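Local coordinates for DUF1254 domain-containing protein (PDB 3U07) that is of unknown function but combines DUF1254 and DUF1214 family sequences in one chain, with a signal peptide consistent with export from the cytoplasm, at residues A[79-84]-A[347-352]; A[279-284]-A[421-426]; A[315-320]-A[412-417]. The protein carries 2 engineered substitutions. One frame throughout, in Å; residues are numbered along the deposited sequence.

Interactions 1 and 3 both reach one antiparallel sheet, in which strand 347-354 lies beside strand 408-417, and their centres are about 10 Å apart. They meet where Arg413 N lies 2.8 Å from Ser349 O, and where Asp81 OD2 bonds to Tyr415 OH. Interaction 2 adjoins interaction 3, centre to centre about 11 Å, because helix 419-423 follows strand 408-417; Arg317 and Ala417 of interaction 3 bond to Ile421 and Gln422 of interaction 2. Interactions 1 and 2 do not touch (nearest atoms about 7 Å apart). Interaction 3 lies within the sheet; interaction 1 joins it to the segment before strand 82-90, and interaction 2 joins helix 419-423 to loop 279-284; no active site is known.

Interaction 1. Residues A[79-84]-A[347-352]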
loop_
_atom_site.group_PDB
_atom_site.type_symbol
_atom_site.label_atom_id
_atom_site.label_comp_id
_atom_site.label_asym_id
_atom_site.label_seq_id
_atom_site.Cartn_x
_atom_site.Cartn_y
_atom_site.Cartn_z
ATOM N N ASN A 79 5.550 -7.595 -5.942
ATOM C CA ASN A 79 6.168 -8.610 -5.087
ATOM C C ASN A 79 6.297 -10.010 -5.668
ATOM O O ASN A 79 5.371 -10.523 -6.295
ATOM C CB ASN A 79 5.382 -8.735 -3.779
ATOM C CG ASN A 79 5.462 -7.491 -2.923
ATOM O OD1 ASN A 79 5.564 -6.375 -3.434
ATOM N ND2 ASN A 79 5.393 -7.674 -1.608
ATOM N N ASN A 80 7.456 -10.618 -5.442
ATOM C CA ASN A 80 7.716 -11.990 -5.865
ATOM C C ASN A 80 7.740 -12.728 -4.524
ATOM O O ASN A 80 8.074 -13.914 -4.439
ATOM C CB ASN A 80 9.079 -12.102 -6.559
ATOM C CG ASN A 80 9.331 -13.488 -7.138
ATOM O OD1 ASN A 80 8.444 -14.086 -7.752
ATOM N ND2 ASN A 80 10.548 -13.995 -6.964
ATOM N N ASP A 81 7.358 -11.992 -3.478
ATOM C CA ASP A 81 7.339 -12.501 -2.109
ATOM C C ASP A 81 6.004 -13.059 -1.621
ATOM O O ASP A 81 5.980 -14.018 -0.849
ATOM C CB ASP A 81 7.757 -11.400 -1.117
ATOM C CG ASP A 81 9.033 -10.681 -1.521
ATOM O OD1 ASP A 81 9.903 -11.305 -2.162
ATOM O OD2 ASP A 81 9.175 -9.488 -1.171
ATOM N N THR A 82 4.898 -12.476 -2.070
ATOM C CA THR A 82 3.595 -12.904 -1.576
ATOM C C THR A 82 2.451 -13.055 -2.574
ATOM O O THR A 82 2.487 -12.502 -3.671
ATOM C CB THR A 82 3.115 -11.924 -0.476
ATOM O OG1 THR A 82 3.152 -10.582 -0.984
ATOM C CG2 THR A 82 4.010 -12.009 0.754
ATOM N N LEU A 83 1.439 -13.824 -2.169
ATOM C CA LEU A 83 0.226 -14.024 -2.963
ATOM C C LEU A 83 -0.704 -12.943 -2.399
ATOM O O LEU A 83 -0.470 -12.453 -1.293
ATOM C CB LEU A 83 -0.374 -15.407 -2.704
ATOM C CG LEU A 83 0.524 -16.622 -2.933
ATOM C CD1 LEU A 83 -0.204 -17.867 -2.452
ATOM C CD2 LEU A 83 0.894 -16.740 -4.402
ATOM N N HIS A 84 -1.757 -12.573 -3.116
ATOM C CA HIS A 84 -2.619 -11.519 -2.603
ATOM C C HIS A 84 -4.118 -11.729 -2.743
ATOM O O HIS A 84 -4.589 -12.472 -3.605
ATOM C CB HIS A 84 -2.273 -10.180 -3.269
ATOM C CG HIS A 84 -2.910 -9.997 -4.614
ATOM N ND1 HIS A 84 -2.353 -10.481 -5.779
ATOM C CD2 HIS A 84 -4.095 -9.441 -4.968
ATOM C CE1 HIS A 84 -3.166 -10.232 -6.791
ATOM N NE2 HIS A 84 -4.231 -9.604 -6.326
ATOM N N PHE A 347 11.615 -10.571 7.564
ATOM C CA PHE A 347 12.474 -11.067 6.490
ATOM C C PHE A 347 12.741 -9.986 5.458
ATOM O O PHE A 347 12.147 -8.910 5.508
ATOM C CB PHE A 347 11.835 -12.287 5.812
ATOM C CG PHE A 347 10.675 -11.958 4.903
ATOM C CD1 PHE A 347 10.868 -11.813 3.530
ATOM C CD2 PHE A 347 9.381 -11.837 5.412
ATOM C CE1 PHE A 347 9.788 -11.561 2.673
ATOM C CE2 PHE A 347 8.291 -11.581 4.565
ATOM C CZ PHE A 347 8.497 -11.445 3.192
ATOM N N TRP A 348 13.652 -10.265 4.532
ATOM C CA TRP A 348 13.966 -9.309 3.482
ATOM C C TRP A 348 14.218 -10.028 2.166
ATOM O O TRP A 348 14.352 -11.255 2.131
ATOM C CB TRP A 348 15.179 -8.456 3.864
ATOM C CG TRP A 348 16.398 -9.238 4.222
ATOM C CD1 TRP A 348 16.801 -9.602 5.472
ATOM C CD2 TRP A 348 17.382 -9.756 3.317
ATOM N NE1 TRP A 348 17.975 -10.313 5.407
ATOM C CE2 TRP A 348 18.354 -10.424 4.095
ATOM C CE3 TRP A 348 17.536 -9.722 1.923
ATOM C CZ2 TRP A 348 19.467 -11.054 3.529
ATOM C CZ3 TRP A 348 18.643 -10.351 1.358
ATOM C CH2 TRP A 348 19.594 -11.007 2.162
ATOM N N SER A 349 14.274 -9.262 1.082
ATOM C CA SER A 349 14.484 -9.839 -0.239
ATOM C C SER A 349 14.937 -8.775 -1.234
ATOM O O SER A 349 14.781 -7.581 -0.995
ATOM C CB SER A 349 13.175 -10.450 -0.738
ATOM O OG SER A 349 12.173 -9.446 -0.864
ATOM N N VAL A 350 15.521 -9.218 -2.341
ATOM C CA VAL A 350 15.936 -8.308 -3.396
ATOM C C VAL A 350 15.415 -8.982 -4.660
ATOM O O VAL A 350 15.653 -10.167 -4.883
ATOM C CB VAL A 350 17.486 -8.102 -3.435
ATOM C CG1 VAL A 350 18.100 -8.561 -2.137
ATOM C CG2 VAL A 350 18.102 -8.800 -4.624
ATOM N N THR A 351 14.675 -8.232 -5.464
ATOM C CA THR A 351 14.081 -8.776 -6.682
ATOM C C THR A 351 14.554 -8.022 -7.919
ATOM O O THR A 351 14.782 -6.815 -7.870
ATOM C CB THR A 351 12.531 -8.709 -6.598
ATOM O OG1 THR A 351 12.094 -9.330 -5.381
ATOM C CG2 THR A 351 11.888 -9.419 -7.786
ATOM N N ILE A 352 14.687 -8.740 -9.028
ATOM C CA ILE A 352 15.145 -8.145 -10.277
ATOM C C ILE A 352 14.009 -7.860 -11.252
ATOM O O ILE A 352 13.156 -8.713 -11.491
ATOM C CB ILE A 352 16.171 -9.066 -10.977
ATOM C CG1 ILE A 352 17.362 -9.305 -10.046
ATOM C CG2 ILE A 352 16.617 -8.451 -12.302
ATOM C CD1 ILE A 352 18.013 -8.026 -9.536
#
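The carboxylate of Asp81 lies against the hydroxymethyl group of Ser349, with both of its oxygens close to the one hydroxyl. Ser349 OG stands 3.0 Å from Asp81 OD2 and 3.2 Å from Asp81 OD1. A hydrogen bond to OD2 is likely, although the serine proton has another acceptor within reach. The first torsion of Asp81 puts CG anti to its carbonyl carbon (chi1 -49°), on a CB that already points at the strand. Ser349 suits the position because it is short and polar: it offers a hydroxyl to a buried carboxylate without pushing the two segments apart. Tyr415 gives OD2 a second hydrogen-bonding partner, and the side chain of Arg413 also touches Asp81.

Nonpolar contacts flank this polar centre. The Phe347 ring presents its edge to the aspartate methylene, with CE1 4.3 Å from Asp81 CB and that CB near the ring plane. Farther along the strand, the methyl CG2 of Thr351 meets Asn80 CB at 4.1 Å. This methyl is the branch anti to the backbone N, and it gives a small nonpolar contact beside the Asp81-Ser349 pair. The Asn80 amide is held elsewhere, by Ser369. Phe347, Ser349 and Thr351 all point toward 79-84, as strand alternation requires.

No backbone hydrogen bonds join the two segments; the contact is made by side chains alone, between the loop leading into one sheet and a strand of another. Strand 347-354 runs between strands 408-417 and 369-371, and Phe347 stacks on Tyr415 and meets Tyr108 edge-to-face. Residues 79-81 lead into strand 82-90, an outermost strand of the DUF1254-family sheet, which is paired with strand 161-169.

Interaction 2. Residues A[279-284]-A[421-426]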
loop_
_atom_site.group_PDB
_atom_site.type_symbol
_atom_site.label_atom_id
_atom_site.label_comp_id
_atom_site.label_asym_id
_atom_site.label_seq_id
_atom_site.Cartn_x
_atom_site.Cartn_y
_atom_site.Cartn_z
ATOM N N ASP A 279 11.837 10.390 3.964
ATOM C CA ASP A 279 11.351 9.639 5.124
ATOM C C ASP A 279 9.939 9.070 4.938
ATOM O O ASP A 279 8.945 9.777 5.130
ATOM C CB ASP A 279 11.374 10.536 6.360
ATOM C CG ASP A 279 11.124 9.765 7.632
ATOM O OD1 ASP A 279 10.499 8.684 7.551
ATOM O OD2 ASP A 279 11.543 10.239 8.708
ATOM N N ALA A 280 9.856 7.788 4.593
ATOM C CA ALA A 280 8.574 7.127 4.359
ATOM C C ALA A 280 7.575 7.248 5.512
ATOM O O ALA A 280 6.364 7.228 5.297
ATOM C CB ALA A 280 8.804 5.652 4.025
ATOM N N ARG A 281 8.077 7.372 6.735
ATOM C CA ARG A 281 7.203 7.480 7.898
ATOM C C ARG A 281 6.336 8.740 7.879
ATOM O O ARG A 281 5.345 8.837 8.602
ATOM C CB ARG A 281 8.041 7.449 9.178
ATOM C CG ARG A 281 8.883 6.190 9.342
ATOM C CD ARG A 281 9.786 6.323 10.553
ATOM N NE ARG A 281 10.642 7.504 10.456
ATOM C CZ ARG A 281 11.421 7.941 11.442
ATOM N NH1 ARG A 281 11.449 7.291 12.595
ATOM N NH2 ARG A 281 12.165 9.025 11.277
ATOM N N THR A 282 6.709 9.710 7.051
ATOM C CA THR A 282 5.948 10.946 6.960
ATOM C C THR A 282 4.968 10.882 5.804
ATOM O O THR A 282 4.130 11.765 5.657
ATOM C CB THR A 282 6.860 12.165 6.710
ATOM O OG1 THR A 282 7.466 12.044 5.420
ATOM C CG2 THR A 282 7.950 12.257 7.774
ATOM N N LEU A 283 5.070 9.825 5.001
ATOM C CA LEU A 283 4.239 9.657 3.812
ATOM C C LEU A 283 3.142 8.615 3.887
ATOM O O LEU A 283 2.099 8.758 3.248
ATOM C CB LEU A 283 5.126 9.296 2.621
ATOM C CG LEU A 283 6.326 10.197 2.353
ATOM C CD1 LEU A 283 7.188 9.576 1.263
ATOM C CD2 LEU A 283 5.847 11.577 1.956
ATOM N N LEU A 284 3.403 7.549 4.632
ATOM C CA LEU A 284 2.455 6.455 4.762
ATOM C C LEU A 284 2.251 6.143 6.229
ATOM O O LEU A 284 3.205 5.874 6.952
ATOM C CB LEU A 284 2.994 5.225 4.022
ATOM C CG LEU A 284 3.280 5.428 2.528
ATOM C CD1 LEU A 284 3.996 4.210 1.963
ATOM C CD2 LEU A 284 1.964 5.665 1.780
ATOM N N ILE A 421 15.897 2.017 8.669
ATOM C CA ILE A 421 15.408 1.598 7.365
ATOM C C ILE A 421 14.124 2.364 7.037
ATOM O O ILE A 421 13.934 2.832 5.914
ATOM C CB ILE A 421 15.118 0.081 7.344
ATOM C CG1 ILE A 421 16.439 -0.699 7.363
ATOM C CG2 ILE A 421 14.285 -0.270 6.120
ATOM C CD1 ILE A 421 16.284 -2.209 7.551
ATOM N N GLN A 422 13.251 2.492 8.033
ATOM C CA GLN A 422 11.974 3.191 7.878
ATOM C C GLN A 422 12.108 4.659 7.498
ATOM O O GLN A 422 11.361 5.161 6.661
ATOM C CB GLN A 422 11.176 3.130 9.180
ATOM C CG GLN A 422 10.624 1.769 9.564
ATOM C CD GLN A 422 9.986 1.800 10.941
ATOM O OE1 GLN A 422 9.189 2.689 11.246
ATOM N NE2 GLN A 422 10.331 0.830 11.779
ATOM N N SER A 423 13.063 5.338 8.123
ATOM C CA SER A 423 13.279 6.766 7.903
ATOM C C SER A 423 13.990 7.142 6.614
ATOM O O SER A 423 13.980 8.306 6.214
ATOM C CB SER A 423 14.069 7.343 9.076
ATOM O OG SER A 423 15.395 6.844 9.065
ATOM N N GLY A 424 14.615 6.166 5.970
ATOM C CA GLY A 424 15.341 6.452 4.747
ATOM C C GLY A 424 16.835 6.574 5.007
ATOM O O GLY A 424 17.623 6.701 4.074
ATOM N N GLU A 425 17.231 6.533 6.277
ATOM C CA GLU A 425 18.642 6.642 6.638
ATOM C C GLU A 425 19.438 5.483 6.033
ATOM O O GLU A 425 20.376 5.698 5.267
ATOM C CB GLU A 425 18.793 6.654 8.163
ATOM C CG GLU A 425 20.205 6.928 8.657
ATOM C CD GLU A 425 20.276 7.076 10.168
ATOM O OE1 GLU A 425 19.681 6.238 10.877
ATOM O OE2 GLU A 425 20.932 8.024 10.649
ATOM N N TYR A 426 19.053 4.256 6.369
ATOM C CA TYR A 426 19.733 3.073 5.848
ATOM C C TYR A 426 19.808 3.132 4.326
ATOM O O TYR A 426 18.814 3.416 3.658
ATOM C CB TYR A 426 18.979 1.810 6.263
ATOM C CG TYR A 426 19.494 0.536 5.626
ATOM C CD1 TYR A 426 20.559 -0.173 6.187
ATOM C CD2 TYR A 426 18.891 0.020 4.481
ATOM C CE1 TYR A 426 21.002 -1.370 5.625
ATOM C CE2 TYR A 426 19.326 -1.173 3.912
ATOM C CZ TYR A 426 20.377 -1.863 4.490
ATOM O OH TYR A 426 20.782 -3.062 3.951
HETATM O O HOH W 1 10.264 4.582 13.151
#
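Arg281 lays one face of its guanidinium over Ser423, whose CB sits 3.1 Å above the plane, offset toward the rim. This is the tight part of the contact. Beside it the CA-H of Asp279 is directed at the carbonyl of Ser423, with CA 3.1 Å from O, and Arg281 CD touches Gln422 CB at 3.7 Å, the two side chains crossing at about a right angle. Asp279 holds the arginine in a side-on, two-nitrogen salt bridge: NE donates to OD1, and NH2 to OD2 at 2.9 Å, both nearly in the guanidinium plane. Since OD1 also accepts the backbone N-H of Arg281 in an Asx turn, the aspartate fixes both turn and side chain, leaving a flat face for Ser423. The small serine allows close approach, and Gly424, with phi 100°, lets the chain leave the helix there.

Toward solvent the fit is looser. The exposed head of Arg281 and Gln422 OE1 are bridged by a water that accepts from NH1 and donates to OE1. Gln422 NE2 is bonded to Ala417 O.

The loop joining helices 253-273 and 287-290 thus abuts the end of helix 419-423, with Pro311 touching Arg281 and Gln422, and helix 295-305 behind Thr282 and Leu283.

Interaction 3. Residues A[315-320]-A[412-417]; sequences SYRKSD and MRFYGA
Ser315 and Phe414 form a hydrogen-bonded antiparallel pair, exchanging both backbone bonds: Ser315 N reaches Phe414 O at 2.8 Å, and Phe414 N returns to Ser315 O at 2.9 Å. Two residues along, Arg317 and Met412, a selenomethionine here, repeat the exchange, with Met412 N 2.8 Å from Arg317 O. Tyr316 and Arg413 make the non-hydrogen-bonded pair between them. There Tyr316 CA-H approaches Met412 O, so that this carbonyl receives a CA-H contact besides the N-H of Arg317.

Side chains of Ser315, Arg317, Met412 and Phe414 share one face of the sheet. Phe414 directs its ring edge at the neighbouring strand, CD1 lying 3.5 Å from Ser315 O, and its CE1 meets Arg317 CG at 3.7 Å. The aliphatic part of the arginine thus packs beside the ring while its charged head goes on to polar partners. The bend at chi2 (-65°) turns CD out of an extended course. NH1 donates to Tyr316 O from above the carbonyl plane, NH2 serves Ile421 O and Tyr426 O, and NE is hydrogen-bonded too. Ser315 OG, on a side chain small enough to sit beside Ala417 CB, is bonded to Pro311 O. On the other face, Arg413 NH1 bonds to Tyr353 OH. Past Phe414 the chain turns a corner, where the positive phi of Gly416 would jam a CB against the preceding carbonyl O.

The chemistry implies two kinds of restraint: regular backbone pairing fixes the register of outermost strand 315-319, while the guanidinium of Arg317, serving carbonyls at the end of helix 419-423 and beyond, ties that strand to the segment that follows its partner.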
loop_
_atom_site.group_PDB
_atom_site.type_symbol
_atom_site.label_atom_id
_atom_site.label_comp_id
_atom_site.label_asym_id
_atom_site.label_seq_id
_atom_site.Cartn_x
_atom_site.Cartn_y
_atom_site.Cartn_z
ATOM N N SER A 315 9.153 -1.752 4.084
ATOM C CA SER A 315 9.920 -0.628 3.563
ATOM C C SER A 315 10.603 -1.145 2.311
ATOM O O SER A 315 10.666 -2.357 2.089
ATOM C CB SER A 315 10.964 -0.159 4.574
ATOM O OG SER A 315 10.358 0.538 5.645
ATOM N N TYR A 316 11.110 -0.244 1.484
ATOM C CA TYR A 316 11.759 -0.697 0.268
ATOM C C TYR A 316 12.875 0.226 -0.178
ATOM O O TYR A 316 13.019 1.349 0.314
ATOM C CB TYR A 316 10.726 -0.840 -0.860
ATOM C CG TYR A 316 10.411 0.447 -1.586
ATOM C CD1 TYR A 316 9.877 1.543 -0.911
ATOM C CD2 TYR A 316 10.680 0.582 -2.948
ATOM C CE1 TYR A 316 9.623 2.746 -1.574
ATOM C CE2 TYR A 316 10.432 1.778 -3.621
ATOM C CZ TYR A 316 9.905 2.855 -2.928
ATOM O OH TYR A 316 9.678 4.041 -3.588
ATOM N N ARG A 317 13.677 -0.283 -1.105
ATOM C CA ARG A 317 14.779 0.465 -1.690
ATOM C C ARG A 317 14.882 0.016 -3.137
ATOM O O ARG A 317 14.555 -1.126 -3.474
ATOM C CB ARG A 317 16.097 0.169 -0.968
ATOM C CG ARG A 317 16.181 0.734 0.443
ATOM C CD ARG A 317 16.154 2.262 0.451
ATOM N NE ARG A 317 16.448 2.784 1.784
ATOM C CZ ARG A 317 15.558 2.901 2.765
ATOM N NH1 ARG A 317 14.294 2.543 2.574
ATOM N NH2 ARG A 317 15.938 3.367 3.949
ATOM N N LYS A 318 15.312 0.926 -3.997
ATOM C CA LYS A 318 15.474 0.613 -5.404
ATOM C C LYS A 318 16.855 1.060 -5.868
ATOM O O LYS A 318 17.360 2.108 -5.455
ATOM C CB LYS A 318 14.393 1.302 -6.242
ATOM C CG LYS A 318 14.679 1.273 -7.737
ATOM C CD LYS A 318 13.546 1.857 -8.569
ATOM C CE LYS A 318 14.008 2.073 -10.007
ATOM N NZ LYS A 318 12.885 2.168 -10.986
ATOM N N SER A 319 17.473 0.238 -6.706
ATOM C CA SER A 319 18.787 0.543 -7.246
ATOM C C SER A 319 18.745 0.312 -8.748
ATOM O O SER A 319 18.413 -0.782 -9.213
ATOM C CB SER A 319 19.851 -0.344 -6.605
ATOM O OG SER A 319 21.084 -0.209 -7.289
ATOM N N ASP A 320 19.076 1.356 -9.499
ATOM C CA ASP A 320 19.066 1.309 -10.958
ATOM C C ASP A 320 20.483 1.368 -11.542
ATOM O O ASP A 320 20.688 1.065 -12.719
ATOM C CB ASP A 320 18.251 2.494 -11.487
ATOM C CG ASP A 320 17.369 2.124 -12.662
ATOM O OD1 ASP A 320 17.423 0.967 -13.121
ATOM O OD2 ASP A 320 16.613 2.999 -13.128
HETATM N N MSE A 412 14.801 -3.918 -3.125
HETATM C CA MSE A 412 15.013 -4.626 -1.872
HETATM C C MSE A 412 13.817 -4.322 -0.963
HETATM O O MSE A 412 13.404 -3.169 -0.824
HETATM C CB MSE A 412 16.316 -4.180 -1.205
HETATM C CG MSE A 412 16.740 -5.068 -0.038
HETATM SE SE MSE A 412 18.558 -4.727 0.574
HETATM C CE MSE A 412 19.411 -4.711 -1.148
ATOM N N ARG A 413 13.248 -5.362 -0.368
ATOM C CA ARG A 413 12.099 -5.187 0.512
ATOM C C ARG A 413 12.426 -5.595 1.944
ATOM O O ARG A 413 13.130 -6.579 2.180
ATOM C CB ARG A 413 10.906 -5.984 -0.028
ATOM C CG ARG A 413 10.393 -5.450 -1.364
ATOM C CD ARG A 413 9.158 -6.188 -1.841
ATOM N NE ARG A 413 8.538 -5.516 -2.984
ATOM C CZ ARG A 413 8.831 -5.762 -4.258
ATOM N NH1 ARG A 413 9.739 -6.674 -4.573
ATOM N NH2 ARG A 413 8.216 -5.087 -5.221
ATOM N N PHE A 414 11.924 -4.817 2.895
ATOM C CA PHE A 414 12.173 -5.077 4.309
ATOM C C PHE A 414 10.849 -5.174 5.066
ATOM O O PHE A 414 10.040 -4.245 5.057
ATOM C CB PHE A 414 13.023 -3.953 4.913
ATOM C CG PHE A 414 14.218 -3.567 4.080
ATOM C CD1 PHE A 414 14.069 -2.763 2.954
ATOM C CD2 PHE A 414 15.499 -3.993 4.435
ATOM C CE1 PHE A 414 15.175 -2.383 2.191
ATOM C CE2 PHE A 414 16.618 -3.620 3.679
ATOM C CZ PHE A 414 16.455 -2.813 2.556
ATOM N N TYR A 415 10.640 -6.308 5.721
ATOM C CA TYR A 415 9.422 -6.549 6.486
ATOM C C TYR A 415 9.768 -6.564 7.968
ATOM O O TYR A 415 10.476 -7.453 8.435
ATOM C CB TYR A 415 8.824 -7.886 6.063
ATOM C CG TYR A 415 8.469 -7.931 4.596
ATOM C CD1 TYR A 415 7.206 -7.533 4.148
ATOM C CD2 TYR A 415 9.404 -8.331 3.649
ATOM C CE1 TYR A 415 6.889 -7.536 2.791
ATOM C CE2 TYR A 415 9.100 -8.334 2.293
ATOM C CZ TYR A 415 7.845 -7.936 1.869
ATOM O OH TYR A 415 7.551 -7.932 0.527
ATOM N N GLY A 416 9.272 -5.571 8.699
ATOM C CA GLY A 416 9.556 -5.479 10.118
ATOM C C GLY A 416 10.874 -4.756 10.326
ATOM O O GLY A 416 11.631 -5.063 11.251
ATOM N N ALA A 417 11.140 -3.784 9.457
ATOM C CA ALA A 417 12.367 -2.997 9.497
ATOM C C ALA A 417 12.465 -2.085 10.711
ATOM O O ALA A 417 11.448 -1.671 11.265
ATOM C CB ALA A 417 12.477 -2.164 8.232
#